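Local coordinates for hydrogenase expression/formation protein HypE (PDB 2Z1U) that binds ATP and magnesium and probably takes part in the maturation of hydrogenases, at residues R21-L26 against G128-V133; D61-P66 against M104-R109; A112-A117 against I143-I148. All coordinates share one frame; numbering follows the deposited sequence.

How the contacts relate
All three contacts belong to the N-terminal part of the chain, with centres 14 to 16 Å apart. Contacts 2 and 3 share helix 104-121, one near its start and the other further along. That helix leads into strand 124-133, the second partner in contact 1, and then strand 141-151, used by contact 3; both strands lie in one four-stranded mixed sheet. Along the chain contact 2 falls wholly between the two segments of contact 1, whereas contact 3 alternates with contact 1. Contacts 1 and 2 touch through Leu22 and Leu26 against Met104, Leu107 and Glu108. Helix 104-121 thus packs against the ATP-contacting helix 17-31 and on strand 141-151, while the second subunit meets contacts 1 and 3.

Contact 1 (R21-L26 against G128-V133); sequences RLISDL and GDTKVV. With MG (magnesium ion), chain B; ATP (adenosine-5'-triphosphate), chain D.
Leu22 and Ile23 of helix 17-31 meet Thr130 of strand 124-133 only lightly; ATP lies between helix and strand. The apolar part is small: Leu22 CD1 rests 4.2 Å from Thr130 CG2, and Phe27 of the same helix also touches Thr130. Ile23 turns its branched end to the nucleotide. Its CG1 sits above C8 of the adenine, Ile23 CD1 comes within 3.2 Å of ATP C8, a tight approach, and CG2 lies against the ribose oxygen O4', so a greasy, beta-branched side chain lies over one face of the base.

Hydrogen bonds read the nucleotide from the strand. Thr130 splits its roles: OG1 lies anti to the carbonyl carbon (chi1 -49°), which puts CG2 anti to the backbone N, facing Leu22, and leaves OG1 to donate to ATP N7 at 2.8 Å. Gly128 N gives its hydrogen to the ribose O2' of ATP (3.0 Å), and the absence of a side chain there makes room for the adenine.

Metal and charge occupy the phosphate end. Asp129 OD1 binds magnesium at 2.1 Å, alongside one oxygen from each of the three phosphates, a water that is also hydrogen-bonded to Gly128 O, and Asp56 of the second subunit. The other carboxylate oxygen, Asp129 OD2, takes a salt bridge from Lys131 NZ on its syn side at 2.8 Å. The lysine chain bends twice to return to Asp129, two residues back on the same side of the strand, and Lys131 NZ reaches ATP O1G weakly at 3.3 Å. Ser57 of the second subunit also bonds to both Asp129 and Lys131.

Base, ribose and triphosphate are therefore gripped by successive residues of one strand. Asp56 on the metal and Thr222 and Arg223 on the nucleotide come from the second subunit, so the site lies between subunits.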
loop_
_atom_site.group_PDB
_atom_site.type_symbol
_atom_site.label_atom_id
_atom_site.label_comp_id
_atom_site.label_asym_id
_atom_site.label_seq_id
_atom_site.Cartn_x
_atom_site.Cartn_y
_atom_site.Cartn_z
ATOM N N ARG A 21 -15.949 -13.574 -4.765
ATOM C CA ARG A 21 -15.523 -14.972 -4.903
ATOM C C ARG A 21 -13.990 -15.110 -4.955
ATOM O O ARG A 21 -13.400 -15.917 -4.229
ATOM C CB ARG A 21 -16.166 -15.582 -6.150
ATOM C CG ARG A 21 -16.095 -17.090 -6.217
ATOM C CD ARG A 21 -17.239 -17.714 -7.059
ATOM N NE ARG A 21 -17.418 -17.124 -8.395
ATOM C CZ ARG A 21 -16.526 -17.172 -9.390
ATOM N NH1 ARG A 21 -15.339 -17.754 -9.226
ATOM N NH2 ARG A 21 -16.815 -16.607 -10.557
ATOM N N LEU A 22 -13.347 -14.316 -5.808
ATOM C CA LEU A 22 -11.885 -14.308 -5.895
ATOM C C LEU A 22 -11.275 -14.036 -4.515
ATOM O O LEU A 22 -10.375 -14.746 -4.083
ATOM C CB LEU A 22 -11.412 -13.235 -6.869
ATOM C CG LEU A 22 -10.221 -13.414 -7.818
ATOM C CD1 LEU A 22 -9.557 -12.085 -8.025
ATOM C CD2 LEU A 22 -9.195 -14.494 -7.430
ATOM N N ILE A 23 -11.782 -13.006 -3.832
ATOM C CA ILE A 23 -11.286 -12.619 -2.512
ATOM C C ILE A 23 -11.434 -13.766 -1.500
ATOM O O ILE A 23 -10.459 -14.134 -0.853
ATOM C CB ILE A 23 -11.961 -11.320 -1.999
ATOM C CG1 ILE A 23 -11.492 -10.115 -2.819
ATOM C CG2 ILE A 23 -11.662 -11.100 -0.517
ATOM C CD1 ILE A 23 -12.314 -8.835 -2.555
ATOM N N SER A 24 -12.633 -14.345 -1.374
ATOM C CA SER A 24 -12.823 -15.461 -0.434
ATOM C C SER A 24 -12.119 -16.753 -0.830
ATOM O O SER A 24 -11.469 -17.387 0.000
ATOM C CB SER A 24 -14.311 -15.723 -0.134
ATOM O OG SER A 24 -14.812 -14.675 0.704
ATOM N N ASP A 25 -12.241 -17.144 -2.093
ATOM C CA ASP A 25 -11.782 -18.470 -2.514
ATOM C C ASP A 25 -10.283 -18.544 -2.776
ATOM O O ASP A 25 -9.707 -19.624 -2.733
ATOM C CB ASP A 25 -12.553 -18.958 -3.741
ATOM C CG ASP A 25 -14.047 -19.132 -3.477
ATOM O OD1 ASP A 25 -14.510 -18.969 -2.321
ATOM O OD2 ASP A 25 -14.766 -19.431 -4.447
ATOM N N LEU A 26 -9.651 -17.407 -3.063
ATOM C CA LEU A 26 -8.217 -17.416 -3.319
ATOM C C LEU A 26 -7.418 -16.749 -2.211
ATOM O O LEU A 26 -6.628 -17.412 -1.536
ATOM C CB LEU A 26 -7.876 -16.780 -4.674
ATOM C CG LEU A 26 -6.379 -16.746 -5.038
ATOM C CD1 LEU A 26 -5.793 -18.154 -5.177
ATOM C CD2 LEU A 26 -6.150 -15.941 -6.299
ATOM N N GLY A 128 -6.635 -6.026 2.348
ATOM C CA GLY A 128 -6.208 -6.069 0.958
ATOM C C GLY A 128 -7.060 -5.278 -0.018
ATOM O O GLY A 128 -8.083 -4.685 0.337
ATOM N N ASP A 129 -6.602 -5.268 -1.266
ATOM C CA ASP A 129 -7.346 -4.663 -2.358
ATOM C C ASP A 129 -6.968 -5.378 -3.634
ATOM O O ASP A 129 -5.854 -5.859 -3.760
ATOM C CB ASP A 129 -7.005 -3.172 -2.481
ATOM C CG ASP A 129 -7.881 -2.460 -3.503
ATOM O OD1 ASP A 129 -9.131 -2.545 -3.374
ATOM O OD2 ASP A 129 -7.334 -1.812 -4.418
ATOM N N THR A 130 -7.896 -5.410 -4.581
ATOM C CA THR A 130 -7.713 -6.092 -5.844
ATOM C C THR A 130 -8.340 -5.216 -6.928
ATOM O O THR A 130 -9.570 -5.034 -6.983
ATOM C CB THR A 130 -8.400 -7.489 -5.845
ATOM O OG1 THR A 130 -8.016 -8.209 -4.659
ATOM C CG2 THR A 130 -7.994 -8.293 -7.104
ATOM N N LYS A 131 -7.482 -4.671 -7.782
ATOM C CA LYS A 131 -7.913 -3.877 -8.918
ATOM C C LYS A 131 -7.509 -4.664 -10.166
ATOM O O LYS A 131 -6.385 -5.152 -10.262
ATOM C CB LYS A 131 -7.258 -2.474 -8.901
ATOM C CG LYS A 131 -7.713 -1.477 -7.786
ATOM C CD LYS A 131 -9.252 -1.270 -7.770
ATOM C CE LYS A 131 -9.750 -0.111 -6.915
ATOM N NZ LYS A 131 -9.419 -0.161 -5.441
ATOM N N VAL A 132 -8.444 -4.812 -11.099
ATOM C CA VAL A 132 -8.162 -5.421 -12.397
ATOM C C VAL A 132 -8.348 -4.351 -13.466
ATOM O O VAL A 132 -9.430 -3.781 -13.597
ATOM C CB VAL A 132 -9.086 -6.638 -12.693
ATOM C CG1 VAL A 132 -8.699 -7.302 -14.025
ATOM C CG2 VAL A 132 -9.022 -7.667 -11.557
ATOM N N VAL A 133 -7.293 -4.067 -14.221
ATOM C CA VAL A 133 -7.354 -3.045 -15.279
ATOM C C VAL A 133 -7.440 -3.695 -16.680
ATOM O O VAL A 133 -7.001 -4.836 -16.849
ATOM C CB VAL A 133 -6.146 -2.054 -15.174
ATOM C CG1 VAL A 133 -6.247 -1.230 -13.905
ATOM C CG2 VAL A 133 -4.816 -2.815 -15.228
HETATM MG MG MG B . -10.505 -1.813 -1.940
HETATM P PG ATP D . -13.228 -0.554 -3.139
HETATM O O1G ATP D . -11.821 -1.136 -3.370
HETATM O O2G ATP D . -14.194 -0.994 -4.196
HETATM O O3G ATP D . -13.254 0.944 -2.871
HETATM P PB ATP D . -13.282 -1.468 -0.374
HETATM O O1B ATP D . -11.790 -1.091 -0.469
HETATM O O2B ATP D . -14.084 -0.889 0.752
HETATM O O3B ATP D . -13.906 -1.203 -1.826
HETATM P PA ATP D . -12.731 -4.131 -1.221
HETATM O O1A ATP D . -13.850 -4.528 -2.180
HETATM O O2A ATP D . -11.503 -3.639 -1.935
HETATM O O3A ATP D . -13.339 -3.059 -0.142
HETATM O "O5'" ATP D . -12.390 -5.283 -0.207
HETATM C "C5'" ATP D . -13.399 -6.135 0.352
HETATM C "C4'" ATP D . -12.719 -6.994 1.398
HETATM O "O4'" ATP D . -11.835 -7.886 0.691
HETATM C "C3'" ATP D . -11.857 -6.187 2.353
HETATM O "O3'" ATP D . -11.972 -6.771 3.665
HETATM C "C2'" ATP D . -10.424 -6.376 1.845
HETATM O "O2'" ATP D . -9.506 -6.359 2.939
HETATM C "C1'" ATP D . -10.480 -7.762 1.172
HETATM N N9 ATP D . -9.569 -7.894 0.004
HETATM C C8 ATP D . -9.735 -7.382 -1.225
HETATM N N7 ATP D . -8.703 -7.732 -2.027
HETATM C C5 ATP D . -7.858 -8.446 -1.261
HETATM C C6 ATP D . -6.553 -9.120 -1.467
HETATM N N6 ATP D . -5.950 -9.047 -2.673
HETATM N N1 ATP D . -6.021 -9.764 -0.434
HETATM C C2 ATP D . -6.589 -9.843 0.786
HETATM N N3 ATP D . -7.786 -9.258 1.028
HETATM C C4 ATP D . -8.432 -8.570 0.052
HETATM O O HOH W 1 -9.448 -2.474 -0.417
#

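Contact 2 (D61-P66 against M104-R109); sequences DPIFFP and MDILER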
loop_
_atom_site.group_PDB
_atom_site.type_symbol
_atom_site.label_atom_id
_atom_site.label_comp_id
_atom_site.label_asym_id
_atom_site.label_seq_id
_atom_site.Cartn_x
_atom_site.Cartn_y
_atom_site.Cartn_z
ATOM N N ASP A 61 10.168 -7.849 -13.207
ATOM C CA ASP A 61 9.989 -8.488 -14.492
ATOM C C ASP A 61 11.244 -9.298 -14.750
ATOM O O ASP A 61 12.331 -8.717 -14.822
ATOM C CB ASP A 61 9.779 -7.428 -15.575
ATOM C CG ASP A 61 9.616 -8.027 -16.961
ATOM O OD1 ASP A 61 10.190 -7.450 -17.907
ATOM O OD2 ASP A 61 8.938 -9.070 -17.104
ATOM N N PRO A 62 11.118 -10.640 -14.895
ATOM C CA PRO A 62 9.900 -11.456 -14.909
ATOM C C PRO A 62 9.296 -11.698 -13.519
ATOM O O PRO A 62 9.935 -11.413 -12.503
ATOM C CB PRO A 62 10.380 -12.782 -15.510
ATOM C CG PRO A 62 11.799 -12.880 -15.084
ATOM C CD PRO A 62 12.329 -11.469 -15.083
ATOM N N ILE A 63 8.079 -12.233 -13.499
ATOM C CA ILE A 63 7.332 -12.452 -12.263
ATOM C C ILE A 63 7.938 -13.603 -11.484
ATOM O O ILE A 63 7.980 -13.559 -10.253
ATOM C CB ILE A 63 5.831 -12.754 -12.554
ATOM C CG1 ILE A 63 5.152 -11.544 -13.192
ATOM C CG2 ILE A 63 5.098 -13.207 -11.298
ATOM C CD1 ILE A 63 3.650 -11.746 -13.434
ATOM N N PHE A 64 8.389 -14.624 -12.217
ATOM C CA PHE A 64 9.034 -15.810 -11.647
ATOM C C PHE A 64 10.502 -15.877 -12.075
ATOM O O PHE A 64 10.834 -15.617 -13.237
ATOM C CB PHE A 64 8.285 -17.101 -12.054
ATOM C CG PHE A 64 6.828 -17.136 -11.603
ATOM C CD1 PHE A 64 6.493 -17.463 -10.290
ATOM C CD2 PHE A 64 5.801 -16.836 -12.495
ATOM C CE1 PHE A 64 5.158 -17.465 -9.856
ATOM C CE2 PHE A 64 4.458 -16.843 -12.078
ATOM C CZ PHE A 64 4.139 -17.158 -10.752
ATOM N N PHE A 65 11.371 -16.223 -11.124
ATOM C CA PHE A 65 12.831 -16.310 -11.344
ATOM C C PHE A 65 13.415 -17.324 -10.354
ATOM O O PHE A 65 12.751 -17.664 -9.383
ATOM C CB PHE A 65 13.494 -14.926 -11.177
ATOM C CG PHE A 65 12.904 -14.089 -10.062
ATOM C CD1 PHE A 65 13.419 -14.165 -8.769
ATOM C CD2 PHE A 65 11.828 -13.230 -10.305
ATOM C CE1 PHE A 65 12.872 -13.392 -7.735
ATOM C CE2 PHE A 65 11.271 -12.467 -9.277
ATOM C CZ PHE A 65 11.797 -12.549 -7.988
ATOM N N PRO A 66 14.627 -17.862 -10.620
ATOM C CA PRO A 66 15.259 -18.720 -9.616
ATOM C C PRO A 66 15.314 -18.057 -8.237
ATOM O O PRO A 66 15.796 -16.927 -8.115
ATOM C CB PRO A 66 16.667 -18.920 -10.180
ATOM C CG PRO A 66 16.458 -18.877 -11.652
ATOM C CD PRO A 66 15.442 -17.785 -11.847
ATOM N N MET A 104 -4.722 -17.230 -14.655
ATOM C CA MET A 104 -5.137 -17.329 -13.257
ATOM C C MET A 104 -4.205 -18.172 -12.395
ATOM O O MET A 104 -4.135 -17.969 -11.184
ATOM C CB MET A 104 -6.545 -17.907 -13.155
ATOM C CG MET A 104 -7.673 -16.938 -13.448
ATOM S SD MET A 104 -8.022 -15.699 -12.195
ATOM C CE MET A 104 -7.726 -16.554 -10.640
ATOM N N ASP A 105 -3.522 -19.142 -13.007
ATOM C CA ASP A 105 -2.553 -19.944 -12.263
ATOM C C ASP A 105 -1.315 -19.141 -11.873
ATOM O O ASP A 105 -0.682 -19.441 -10.864
ATOM C CB ASP A 105 -2.152 -21.217 -13.006
ATOM C CG ASP A 105 -1.401 -22.199 -12.106
ATOM O OD1 ASP A 105 -0.268 -22.594 -12.464
ATOM O OD2 ASP A 105 -1.940 -22.557 -11.027
ATOM N N ILE A 106 -0.971 -18.134 -12.677
ATOM C CA ILE A 106 0.080 -17.177 -12.310
ATOM C C ILE A 106 -0.309 -16.493 -10.993
ATOM O O ILE A 106 0.468 -16.478 -10.044
ATOM C CB ILE A 106 0.347 -16.134 -13.432
ATOM C CG1 ILE A 106 0.981 -16.819 -14.650
ATOM C CG2 ILE A 106 1.226 -14.981 -12.910
ATOM C CD1 ILE A 106 1.314 -15.886 -15.805
ATOM N N LEU A 107 -1.533 -15.972 -10.938
ATOM C CA LEU A 107 -2.052 -15.320 -9.737
ATOM C C LEU A 107 -2.039 -16.241 -8.512
ATOM O O LEU A 107 -1.566 -15.841 -7.449
ATOM C CB LEU A 107 -3.461 -14.769 -9.988
ATOM C CG LEU A 107 -4.156 -14.054 -8.826
ATOM C CD1 LEU A 107 -3.403 -12.801 -8.373
ATOM C CD2 LEU A 107 -5.588 -13.708 -9.223
ATOM N N GLU A 108 -2.546 -17.464 -8.667
ATOM C CA GLU A 108 -2.571 -18.438 -7.569
ATOM C C GLU A 108 -1.173 -18.832 -7.061
ATOM O O GLU A 108 -0.971 -18.961 -5.855
ATOM C CB GLU A 108 -3.383 -19.693 -7.946
ATOM C CG GLU A 108 -3.374 -20.766 -6.854
ATOM C CD GLU A 108 -4.556 -21.714 -6.906
ATOM O OE1 GLU A 108 -4.720 -22.439 -7.918
ATOM O OE2 GLU A 108 -5.304 -21.751 -5.910
ATOM N N ARG A 109 -0.226 -19.036 -7.975
ATOM C CA ARG A 109 1.161 -19.299 -7.594
ATOM C C ARG A 109 1.761 -18.139 -6.792
ATOM O O ARG A 109 2.464 -18.356 -5.804
ATOM C CB ARG A 109 2.019 -19.559 -8.827
ATOM C CG ARG A 109 1.821 -20.938 -9.449
ATOM C CD ARG A 109 2.946 -21.228 -10.444
ATOM N NE ARG A 109 2.724 -20.568 -11.733
ATOM C CZ ARG A 109 3.680 -20.271 -12.613
ATOM N NH1 ARG A 109 4.960 -20.557 -12.363
ATOM N NH2 ARG A 109 3.351 -19.675 -13.753
#
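Phe64 and Arg109 lie face to face: the guanidinium is stacked on one face of the ring, its plane 12° from that of the phenyl, and Ile63 CG2 lies against the opposite face, toward the rim. The backbone carbonyl Ile106 O comes to the ring edge, in its plane, 3.8 Å from Phe64 CZ. This is a cation-pi stack in the AIR synthase-like N-terminal domain, joining the loop and short strand 64-65 to the first turns of helix 104-121.

The central guanidinium carbon, Arg109 CZ, is 3.9 Å from the centroid of the Phe64 ring and 25° off its normal, and NH1 stands over the centre of the ring. Arginine suits this exposed site because its flat, delocalised cation can lie on an aromatic face while its edges remain available for polar partners. Its chain bends at chi3 (-80°), which lays the group back over the phenylalanine, and Arg109 CB touches the rim too, 3.7 Å from Phe64 CZ. Asp105, one turn earlier on the helix, offers OD1 to Arg109 NE as a long salt bridge of 3.7 Å.

Next to the stack is a small apolar patch, where branched isoleucines offer methyls in more than one direction. Ile106 CG2 touches two neighbours, meeting Phe64 CE2 at 3.8 Å, while the side chains of Ile63 and Ile106 lie roughly perpendicular. Ile63 also packs on Ile70 of helix 70-83, whereas the next ring, Phe65, meets His177 instead. The isoleucines bring their methyls together at one point, Ile63 CD1 to Ile106 CG2, at 4.1 Å.

Contact 3 (A112-A117 against I143-I148); sequences ASMGKA and INTTGI
Met114 reaches from helix 104-121 to Ile143 and Thr145 on strand 141-151. Its sulfur SD lies 4.0 Å from Ile143 CD1, the two side chains running antiparallel alongside each other. Its terminal methyl CE meets Thr145 CG2 at 4.0 Å, tip to tip, and Ile143 CG2 at 4.2 Å. The chain runs extended through chi2 and then turns at chi3 (69°), carrying CE toward the threonine; a long, flexible, unbranched methionine suits such a span between well-separated backbones.

Around this first shell, Phe96 of the neighbouring strand 87-99 touches both Met114 and Ile143, and Val75 of helix 70-83 and Phe31 close in on Met114. Thr145 presents its methyl to Met114 while OG1 hydrogen-bonds Thr78 OG1 and Ala74 O, so the helix 70-83 fixes the rotation of the threonine. From the sheet's other face, Thr146 OG1 bonds to Thr146 of the second subunit.

Thr145 is also paired through its backbone with Asp56, which binds a magnesium of the ATP site shared with the second subunit. Threonine's two branches thus let one buried residue meet a greasy neighbour and satisfy its hydroxyl, in a helix-on-sheet core whose strand pairs with the metal-binding strand 50-58.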
loop_
_atom_site.group_PDB
_atom_site.type_symbol
_atom_site.label_atom_id
_atom_site.label_comp_id
_atom_site.label_asym_id
_atom_site.label_seq_id
_atom_site.Cartn_x
_atom_site.Cartn_y
_atom_site.Cartn_z
ATOM N N ALA A 112 -0.047 -18.047 -3.399
ATOM C CA ALA A 112 0.551 -19.150 -2.620
ATOM C C ALA A 112 1.931 -18.783 -2.036
ATOM O O ALA A 112 2.204 -19.050 -0.860
ATOM C CB ALA A 112 0.647 -20.423 -3.471
ATOM N N SER A 113 2.793 -18.187 -2.859
ATOM C CA SER A 113 4.075 -17.674 -2.394
ATOM C C SER A 113 3.952 -16.665 -1.256
ATOM O O SER A 113 4.711 -16.735 -0.295
ATOM C CB SER A 113 4.854 -17.026 -3.544
ATOM O OG SER A 113 5.442 -18.011 -4.370
ATOM N N MET A 114 3.023 -15.717 -1.375
ATOM C CA MET A 114 2.798 -14.732 -0.311
ATOM C C MET A 114 2.365 -15.357 1.003
ATOM O O MET A 114 2.914 -15.013 2.051
ATOM C CB MET A 114 1.813 -13.634 -0.744
ATOM C CG MET A 114 2.327 -12.822 -1.904
ATOM S SD MET A 114 1.230 -11.540 -2.501
ATOM C CE MET A 114 1.234 -10.357 -1.157
ATOM N N GLY A 115 1.388 -16.275 0.934
ATOM C CA GLY A 115 0.897 -17.008 2.096
ATOM C C GLY A 115 2.024 -17.707 2.823
ATOM O O GLY A 115 2.189 -17.538 4.024
ATOM N N LYS A 116 2.806 -18.479 2.074
ATOM C CA LYS A 116 3.965 -19.203 2.592
ATOM C C LYS A 116 5.023 -18.283 3.226
ATOM O O LYS A 116 5.563 -18.576 4.307
ATOM C CB LYS A 116 4.606 -20.015 1.460
ATOM C CG LYS A 116 5.547 -21.127 1.931
ATOM C CD LYS A 116 6.631 -21.400 0.890
ATOM C CE LYS A 116 7.601 -22.487 1.337
ATOM N NZ LYS A 116 8.793 -22.480 0.458
ATOM N N ALA A 117 5.335 -17.182 2.543
ATOM C CA ALA A 117 6.327 -16.240 3.032
ATOM C C ALA A 117 5.872 -15.566 4.336
ATOM O O ALA A 117 6.655 -15.406 5.280
ATOM C CB ALA A 117 6.658 -15.179 1.947
ATOM N N ILE A 143 2.185 -5.430 -7.225
ATOM C CA ILE A 143 1.673 -5.626 -5.873
ATOM C C ILE A 143 2.264 -4.541 -4.996
ATOM O O ILE A 143 3.481 -4.295 -5.037
ATOM C CB ILE A 143 2.082 -7.016 -5.285
ATOM C CG1 ILE A 143 1.785 -8.154 -6.263
ATOM C CG2 ILE A 143 1.398 -7.267 -3.927
ATOM C CD1 ILE A 143 2.303 -9.551 -5.786
ATOM N N ASN A 144 1.410 -3.885 -4.215
ATOM C CA ASN A 144 1.891 -3.081 -3.118
ATOM C C ASN A 144 1.672 -3.827 -1.807
ATOM O O ASN A 144 0.619 -4.462 -1.596
ATOM C CB ASN A 144 1.171 -1.730 -3.067
ATOM C CG ASN A 144 1.635 -0.878 -1.888
ATOM O OD1 ASN A 144 1.195 -1.095 -0.768
ATOM N ND2 ASN A 144 2.523 0.088 -2.145
ATOM N N THR A 145 2.661 -3.768 -0.916
ATOM C CA THR A 145 2.437 -4.238 0.445
ATOM C C THR A 145 2.841 -3.168 1.447
ATOM O O THR A 145 3.797 -2.437 1.222
ATOM C CB THR A 145 3.154 -5.573 0.772
ATOM O OG1 THR A 145 4.548 -5.475 0.507
ATOM C CG2 THR A 145 2.538 -6.765 -0.020
ATOM N N THR A 146 2.091 -3.084 2.545
ATOM C CA THR A 146 2.431 -2.159 3.619
ATOM C C THR A 146 2.563 -3.001 4.887
ATOM O O THR A 146 1.752 -3.900 5.140
ATOM C CB THR A 146 1.341 -1.071 3.760
ATOM O OG1 THR A 146 1.211 -0.400 2.502
ATOM C CG2 THR A 146 1.666 -0.048 4.844
ATOM N N GLY A 147 3.587 -2.703 5.670
ATOM C CA GLY A 147 3.861 -3.459 6.859
ATOM C C GLY A 147 3.748 -2.583 8.082
ATOM O O GLY A 147 4.107 -1.391 8.063
ATOM N N ILE A 148 3.278 -3.199 9.157
ATOM C CA ILE A 148 3.232 -2.547 10.445
ATOM C C ILE A 148 3.858 -3.457 11.508
ATOM O O ILE A 148 3.544 -4.650 11.592
ATOM C CB ILE A 148 1.775 -2.109 10.808
ATOM C CG1 ILE A 148 1.774 -1.159 12.005
ATOM C CG2 ILE A 148 0.862 -3.301 11.055
ATOM C CD1 ILE A 148 1.819 0.304 11.560
#